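Long-range contacts in thiaminase-I (Naegleria gruberi, PDB 4HCW), which belongs to the thiaminase I-like family of enzymes, whose two-lobed fold resembles that of periplasmic binding proteins: residues Leu124-Ala129 with Ile224-Val229; Gly144-Val149 with Thr206-Gln211. All blocks are in the same frame, centred on the assembly; numbering follows the deposited sequence.

Contact 1: residues Leu124-Ala129 with Ile224-Val229; sequences LSSPNA and ISNYYV
Leu124 and Tyr228 pair backbone to backbone. Leu124 N donates to Tyr228 O over 2.7 Å, whereas the return bond from Tyr228 N to Leu124 O is weak, at 3.3 Å. Two residues along, Ser126 N reaches Asn226 O at 3.0 Å, and Ser125 CA turns its C-H toward the same oxygen. The chains therefore run antiparallel at the end of strand 110-125.

Side chains fill in beside this ladder. Tyr228 has CG anti to its backbone N (chi1 175°), and the ring edge at CD2 lies 4.0 Å from Leu124 CB. At the outer end, the amide of Asn226 lies against Asn128, with Asn226 ND2 3.7 Å from Asn128 CB; Ser126 CB sits 3.9 Å from Asn226 CB.

Behind these, Ser225 OG accepts from Tyr227 N in an ST turn and also bonds to Gln147 O. The Tyr228 ring stacks on Tyr214 of helix 211-219, and its hydroxyl pairs with Ser234. The grip across the contact is thus mainly that of the main chain, with modest apolar packing at Leu124 and polar groups where the loop of Asn128 meets solvent.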
ATOM      1  N   LEU A 124       1.894  11.935  -9.178  1.00 79.43           N
ATOM      2  CA  LEU A 124       3.117  12.140  -9.941  1.00 79.43           C
ATOM      3  C   LEU A 124       2.930  13.289 -10.922  1.00 79.43           C
ATOM      4  O   LEU A 124       2.427  13.100 -12.030  1.00 79.43           O
ATOM      5  CB  LEU A 124       3.511  10.865 -10.688  1.00 73.69           C
ATOM      6  CG  LEU A 124       4.887  10.899 -11.355  1.00 73.69           C
ATOM      7  CD1 LEU A 124       5.979  11.044 -10.306  1.00 73.69           C
ATOM      8  CD2 LEU A 124       5.110   9.659 -12.206  1.00 73.69           C
ATOM      9  N   SER A 125       3.338  14.484 -10.507  1.00104.33           N
ATOM     10  CA  SER A 125       3.153  15.680 -11.317  1.00104.33           C
ATOM     11  C   SER A 125       4.394  16.033 -12.133  1.00104.33           C
ATOM     12  O   SER A 125       5.485  16.201 -11.587  1.00104.33           O
ATOM     13  CB  SER A 125       2.743  16.862 -10.436  1.00 90.22           C
ATOM     14  OG  SER A 125       3.665  17.051  -9.377  1.00 90.22           O
ATOM     15  N   SER A 126       4.211  16.138 -13.445  1.00110.39           N
ATOM     16  CA  SER A 126       5.267  16.556 -14.360  1.00110.39           C
ATOM     17  C   SER A 126       5.690  17.988 -14.041  1.00110.39           C
ATOM     18  O   SER A 126       4.896  18.759 -13.501  1.00110.39           O
ATOM     19  CB  SER A 126       4.758  16.456 -15.802  1.00 99.01           C
ATOM     20  OG  SER A 126       5.722  16.895 -16.741  1.00 99.01           O
ATOM     21  N   PRO A 127       6.947  18.350 -14.361  1.00157.31           N
ATOM     22  CA  PRO A 127       7.419  19.731 -14.192  1.00157.31           C
ATOM     23  C   PRO A 127       6.522  20.746 -14.900  1.00157.31           C
ATOM     24  O   PRO A 127       6.471  21.907 -14.493  1.00157.31           O
ATOM     25  CB  PRO A 127       8.817  19.710 -14.828  1.00121.82           C
ATOM     26  CG  PRO A 127       8.898  18.410 -15.585  1.00121.82           C
ATOM     27  CD  PRO A 127       8.030  17.468 -14.824  1.00121.82           C
ATOM     28  N   ASN A 128       5.824  20.308 -15.943  1.00126.47           N
ATOM     29  CA  ASN A 128       4.791  21.119 -16.574  1.00126.47           C
ATOM     30  C   ASN A 128       3.531  21.088 -15.715  1.00126.47           C
ATOM     31  O   ASN A 128       2.479  20.627 -16.154  1.00126.47           O
ATOM     32  CB  ASN A 128       4.478  20.588 -17.972  1.00110.65           C
ATOM     33  CG  ASN A 128       5.728  20.268 -18.767  1.00110.65           C
ATOM     34  OD1 ASN A 128       6.827  20.199 -18.217  1.00110.65           O
ATOM     35  ND2 ASN A 128       5.565  20.062 -20.070  1.00110.65           N
ATOM     36  N   ALA A 129       3.652  21.583 -14.486  1.00175.20           N
ATOM     37  CA  ALA A 129       2.604  21.443 -13.481  1.00175.20           C
ATOM     38  C   ALA A 129       1.334  22.219 -13.811  1.00175.20           C
ATOM     39  O   ALA A 129       0.230  21.697 -13.666  1.00175.20           O
ATOM     40  CB  ALA A 129       3.132  21.854 -12.111  1.00 90.82           C
ATOM     41  N   ILE A 224       0.831  11.853 -22.120  1.00104.10           N
ATOM     42  CA  ILE A 224      -0.572  12.089 -22.438  1.00104.10           C
ATOM     43  C   ILE A 224      -1.210  13.017 -21.410  1.00104.10           C
ATOM     44  O   ILE A 224      -2.294  13.556 -21.631  1.00104.10           O
ATOM     45  CB  ILE A 224      -1.369  10.772 -22.500  1.00 69.74           C
ATOM     46  CG1 ILE A 224      -1.336  10.065 -21.143  1.00 69.74           C
ATOM     47  CG2 ILE A 224      -0.821   9.869 -23.596  1.00 69.74           C
ATOM     48  CD1 ILE A 224      -2.086   8.750 -21.124  1.00 69.74           C
ATOM     49  N   SER A 225      -0.524  13.198 -20.285  1.00 66.21           N
ATOM     50  CA  SER A 225      -0.989  14.088 -19.228  1.00 66.21           C
ATOM     51  C   SER A 225       0.153  14.466 -18.296  1.00 66.21           C
ATOM     52  O   SER A 225       1.147  13.747 -18.194  1.00 66.21           O
ATOM     53  CB  SER A 225      -2.110  13.429 -18.426  1.00 95.26           C
ATOM     54  OG  SER A 225      -2.449  14.205 -17.291  1.00 95.26           O
ATOM     55  N   ASN A 226       0.006  15.598 -17.618  1.00 82.75           N
ATOM     56  CA  ASN A 226       1.008  16.054 -16.663  1.00 82.75           C
ATOM     57  C   ASN A 226       0.667  15.608 -15.246  1.00 82.75           C
ATOM     58  O   ASN A 226       1.396  15.897 -14.298  1.00 82.75           O
ATOM     59  CB  ASN A 226       1.147  17.576 -16.717  1.00114.18           C
ATOM     60  CG  ASN A 226       1.508  18.080 -18.101  1.00114.18           C
ATOM     61  OD1 ASN A 226       2.153  17.380 -18.881  1.00114.18           O
ATOM     62  ND2 ASN A 226       1.090  19.302 -18.413  1.00114.18           N
ATOM     63  N   TYR A 227      -0.451  14.900 -15.114  1.00100.00           N
ATOM     64  CA  TYR A 227      -0.907  14.422 -13.815  1.00100.00           C
ATOM     65  C   TYR A 227      -1.110  12.911 -13.827  1.00100.00           C
ATOM     66  O   TYR A 227      -1.676  12.358 -14.769  1.00100.00           O
ATOM     67  CB  TYR A 227      -2.210  15.118 -13.417  1.00 89.79           C
ATOM     68  CG  TYR A 227      -2.106  16.625 -13.336  1.00 89.79           C
ATOM     69  CD1 TYR A 227      -2.343  17.419 -14.451  1.00 89.79           C
ATOM     70  CD2 TYR A 227      -1.776  17.254 -12.142  1.00 89.79           C
ATOM     71  CE1 TYR A 227      -2.250  18.797 -14.381  1.00 89.79           C
ATOM     72  CE2 TYR A 227      -1.681  18.630 -12.060  1.00 89.79           C
ATOM     73  CZ  TYR A 227      -1.920  19.397 -13.183  1.00 89.79           C
ATOM     74  OH  TYR A 227      -1.827  20.767 -13.107  1.00 89.79           O
ATOM     75  N   TYR A 228      -0.645  12.250 -12.772  1.00 73.10           N
ATOM     76  CA  TYR A 228      -0.793  10.805 -12.644  1.00 73.10           C
ATOM     77  C   TYR A 228      -0.989  10.408 -11.186  1.00 73.10           C
ATOM     78  O   TYR A 228      -0.267  10.873 -10.303  1.00 73.10           O
ATOM     79  CB  TYR A 228       0.426  10.086 -13.227  1.00 62.10           C
ATOM     80  CG  TYR A 228       0.420   8.584 -13.024  1.00 62.10           C
ATOM     81  CD1 TYR A 228      -0.220   7.744 -13.925  1.00 62.10           C
ATOM     82  CD2 TYR A 228       1.063   8.008 -11.935  1.00 62.10           C
ATOM     83  CE1 TYR A 228      -0.226   6.373 -13.745  1.00 62.10           C
ATOM     84  CE2 TYR A 228       1.062   6.639 -11.747  1.00 62.10           C
ATOM     85  CZ  TYR A 228       0.417   5.826 -12.654  1.00 62.10           C
ATOM     86  OH  TYR A 228       0.416   4.464 -12.469  1.00 62.10           O
ATOM     87  N   VAL A 229      -1.972   9.550 -10.939  1.00 87.28           N
ATOM     88  CA  VAL A 229      -2.215   9.039  -9.597  1.00 87.28           C
ATOM     89  C   VAL A 229      -2.126   7.517  -9.579  1.00 87.28           C
ATOM     90  O   VAL A 229      -2.735   6.838 -10.407  1.00 87.28           O
ATOM     91  CB  VAL A 229      -3.588   9.478  -9.054  1.00 67.59           C
ATOM     92  CG1 VAL A 229      -3.744   9.042  -7.605  1.00 67.59           C
ATOM     93  CG2 VAL A 229      -3.749  10.985  -9.173  1.00 67.59           C
TER

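Contact 2: residues Gly144-Val149 with Thr206-Gln211; sequences GYEQIV and TVVASQ
Ile148 and Val207 meet through the one hydrogen bond that joins the two segments: Val207 N points at Ile148 O over 2.9 Å, nearly along the C=O axis, with a C=O...N angle of 175°. The same carbonyl oxygen also receives the C-H of Thr206 CA, at 3.2 Å, so two neighbouring donors converge on it. Around this point the packing is close. Val207 CG2, anti to its own carbonyl carbon, presses on the main chain of Glu146, 3.6 Å from Glu146 C, and comes within 4.1 Å of Glu146 CB. Glu146 sends CG past Thr206 O, 3.6 Å away, and Glu146 CG also lies over one face of the Tyr145 ring, offset toward its rim; beyond CG the chain is extended.

Farther from the bridge the fit slackens. The Glu146 carboxylate meets the other segment only loosely, with OE2 4.5 Å from Val208 CG2. At the other end Val149 CG1 is 4.4 Å from Ala209 O, while the CB of Val149 points away from 206-211, and the side chain packs on Ser225 and Tyr228 instead.

Both segments are linkers between helices. Gly144, with positive phi, ends helix 136-143, and Ser210 is the N-cap of helix 211-219, its backbone N bonded to Glu213 OE1. Further backbone bonds from Glu146, Gln147 and Ile148 to Asp204 and Ser205 extend the seam. The arrangement is a single beta bridge, Ile148 with Thr206, tying together two inter-helix loops.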
ATOM      1  N   GLY A 144     -10.215  20.297 -14.819  1.00 88.61           N
ATOM      2  CA  GLY A 144     -11.331  20.173 -15.738  1.00 88.61           C
ATOM      3  C   GLY A 144     -11.634  18.747 -16.157  1.00 88.61           C
ATOM      4  O   GLY A 144     -11.261  17.791 -15.476  1.00 88.61           O
ATOM      5  N   TYR A 145     -12.310  18.610 -17.292  1.00100.99           N
ATOM      6  CA  TYR A 145     -12.769  17.313 -17.781  1.00100.99           C
ATOM      7  C   TYR A 145     -11.660  16.530 -18.484  1.00100.99           C
ATOM      8  O   TYR A 145     -11.059  17.015 -19.443  1.00100.99           O
ATOM      9  CB  TYR A 145     -13.960  17.511 -18.724  1.00 83.54           C
ATOM     10  CG  TYR A 145     -14.497  16.239 -19.341  1.00 83.54           C
ATOM     11  CD1 TYR A 145     -15.344  15.401 -18.629  1.00 83.54           C
ATOM     12  CD2 TYR A 145     -14.169  15.886 -20.644  1.00 83.54           C
ATOM     13  CE1 TYR A 145     -15.843  14.240 -19.192  1.00 83.54           C
ATOM     14  CE2 TYR A 145     -14.663  14.728 -21.217  1.00 83.54           C
ATOM     15  CZ  TYR A 145     -15.498  13.909 -20.486  1.00 83.54           C
ATOM     16  OH  TYR A 145     -15.992  12.754 -21.053  1.00 83.54           O
ATOM     17  N   GLU A 146     -11.405  15.317 -17.995  1.00122.64           N
ATOM     18  CA  GLU A 146     -10.399  14.420 -18.567  1.00122.64           C
ATOM     19  C   GLU A 146      -9.013  15.050 -18.690  1.00122.64           C
ATOM     20  O   GLU A 146      -8.593  15.440 -19.778  1.00122.64           O
ATOM     21  CB  GLU A 146     -10.854  13.881 -19.929  1.00 94.87           C
ATOM     22  CG  GLU A 146     -11.968  12.851 -19.850  1.00 94.87           C
ATOM     23  CD  GLU A 146     -12.322  12.275 -21.209  1.00 94.87           C
ATOM     24  OE1 GLU A 146     -11.809  12.790 -22.224  1.00 94.87           O
ATOM     25  OE2 GLU A 146     -13.110  11.308 -21.259  1.00 94.87           O
ATOM     26  N   GLN A 147      -8.305  15.138 -17.569  1.00116.84           N
ATOM     27  CA  GLN A 147      -6.963  15.705 -17.560  1.00116.84           C
ATOM     28  C   GLN A 147      -5.995  14.815 -16.787  1.00116.84           C
ATOM     29  O   GLN A 147      -4.900  14.514 -17.260  1.00116.84           O
ATOM     30  CB  GLN A 147      -6.982  17.112 -16.960  1.00136.61           C
ATOM     31  CG  GLN A 147      -6.146  18.123 -17.728  1.00136.61           C
ATOM     32  CD  GLN A 147      -6.700  18.400 -19.111  1.00136.61           C
ATOM     33  OE1 GLN A 147      -7.912  18.385 -19.321  1.00136.61           O
ATOM     34  NE2 GLN A 147      -5.811  18.647 -20.068  1.00136.61           N
ATOM     35  N   ILE A 148      -6.410  14.394 -15.597  1.00 72.34           N
ATOM     36  CA  ILE A 148      -5.587  13.547 -14.741  1.00 72.34           C
ATOM     37  C   ILE A 148      -5.583  12.105 -15.248  1.00 72.34           C
ATOM     38  O   ILE A 148      -6.545  11.660 -15.872  1.00 72.34           O
ATOM     39  CB  ILE A 148      -6.104  13.573 -13.285  1.00 82.84           C
ATOM     40  CG1 ILE A 148      -6.412  15.008 -12.854  1.00 82.84           C
ATOM     41  CG2 ILE A 148      -5.100  12.941 -12.331  1.00 82.84           C
ATOM     42  CD1 ILE A 148      -6.913  15.123 -11.432  1.00 82.84           C
ATOM     43  N   VAL A 149      -4.492  11.387 -14.998  1.00 91.64           N
ATOM     44  CA  VAL A 149      -4.437   9.957 -15.287  1.00 91.64           C
ATOM     45  C   VAL A 149      -4.532   9.154 -13.994  1.00 91.64           C
ATOM     46  O   VAL A 149      -3.693   9.284 -13.103  1.00 91.64           O
ATOM     47  CB  VAL A 149      -3.153   9.564 -16.039  1.00 68.83           C
ATOM     48  CG1 VAL A 149      -3.020   8.051 -16.101  1.00 68.83           C
ATOM     49  CG2 VAL A 149      -3.159  10.153 -17.436  1.00 68.83           C
ATOM     50  N   THR A 206     -10.591  12.205 -15.045  1.00 73.44           N
ATOM     51  CA  THR A 206      -9.644  11.157 -15.403  1.00 73.44           C
ATOM     52  C   THR A 206      -9.790  10.729 -16.858  1.00 73.44           C
ATOM     53  O   THR A 206     -10.899  10.512 -17.345  1.00 73.44           O
ATOM     54  CB  THR A 206      -9.787   9.917 -14.498  1.00 91.33           C
ATOM     55  OG1 THR A 206     -11.094   9.351 -14.659  1.00 91.33           O
ATOM     56  CG2 THR A 206      -9.575  10.294 -13.043  1.00 91.33           C
ATOM     57  N   VAL A 207      -8.660  10.606 -17.545  1.00 79.63           N
ATOM     58  CA  VAL A 207      -8.650  10.157 -18.930  1.00 79.63           C
ATOM     59  C   VAL A 207      -8.741   8.638 -18.982  1.00 79.63           C
ATOM     60  O   VAL A 207      -8.083   7.944 -18.204  1.00 79.63           O
ATOM     61  CB  VAL A 207      -7.367  10.610 -19.653  1.00114.84           C
ATOM     62  CG1 VAL A 207      -7.438  10.269 -21.135  1.00114.84           C
ATOM     63  CG2 VAL A 207      -7.146  12.102 -19.458  1.00114.84           C
ATOM     64  N   VAL A 208      -9.563   8.120 -19.889  1.00 84.01           N
ATOM     65  CA  VAL A 208      -9.669   6.680 -20.074  1.00 84.01           C
ATOM     66  C   VAL A 208      -8.367   6.146 -20.662  1.00 84.01           C
ATOM     67  O   VAL A 208      -8.233   5.993 -21.878  1.00 84.01           O
ATOM     68  CB  VAL A 208     -10.846   6.305 -20.992  1.00 89.08           C
ATOM     69  CG1 VAL A 208     -11.050   4.795 -21.007  1.00 89.08           C
ATOM     70  CG2 VAL A 208     -12.115   7.006 -20.535  1.00 89.08           C
ATOM     71  N   ALA A 209      -7.403   5.879 -19.788  1.00 91.79           N
ATOM     72  CA  ALA A 209      -6.098   5.384 -20.204  1.00 91.79           C
ATOM     73  C   ALA A 209      -5.472   4.533 -19.108  1.00 91.79           C
ATOM     74  O   ALA A 209      -5.495   4.901 -17.932  1.00 91.79           O
ATOM     75  CB  ALA A 209      -5.183   6.543 -20.568  1.00 93.87           C
ATOM     76  N   SER A 210      -4.912   3.393 -19.499  1.00 89.61           N
ATOM     77  CA  SER A 210      -4.297   2.476 -18.549  1.00 89.61           C
ATOM     78  C   SER A 210      -2.910   2.950 -18.132  1.00 89.61           C
ATOM     79  O   SER A 210      -2.361   3.886 -18.712  1.00 89.61           O
ATOM     80  CB  SER A 210      -4.213   1.068 -19.144  1.00 74.83           C
ATOM     81  OG  SER A 210      -3.458   1.067 -20.343  1.00 74.83           O
ATOM     82  N   GLN A 211      -2.348   2.296 -17.121  1.00 83.92           N
ATOM     83  CA  GLN A 211      -1.015   2.629 -16.634  1.00 83.92           C
ATOM     84  C   GLN A 211       0.036   2.342 -17.700  1.00 83.92           C
ATOM     85  O   GLN A 211       0.987   3.105 -17.866  1.00 83.92           O
ATOM     86  CB  GLN A 211      -0.705   1.847 -15.357  1.00 82.60           C
ATOM     87  CG  GLN A 211       0.643   2.168 -14.739  1.00 82.60           C
ATOM     88  CD  GLN A 211       1.575   0.972 -14.719  1.00 82.60           C
ATOM     89  OE1 GLN A 211       2.506   0.909 -13.918  1.00 82.60           O
ATOM     90  NE2 GLN A 211       1.327   0.015 -15.606  1.00 82.60           N
TER

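The two contacts adjoin, their centres about 11 Å apart, on the same side of the chain's centre, and all four segments belong to the thiaminase I-like N-terminal domain. Contact 2 is nested inside contact 1: the chain passes through 124-129, helix 136-143, then 144-149, and later 206-211, helix 211-219 and finally the loop 224-229. Residues 144-149 and 224-229 connect the pair directly, since Val229 N lies 2.8 Å from Val149 O, a probable hydrogen bond, and Val149 CG1 packs 3.6 Å from Tyr228 CD1. Backbone pairing thus carries on through 224-229, tying the end of strand 110-125 in the mixed sheet to the loops that follow helices 136-143 and 193-203.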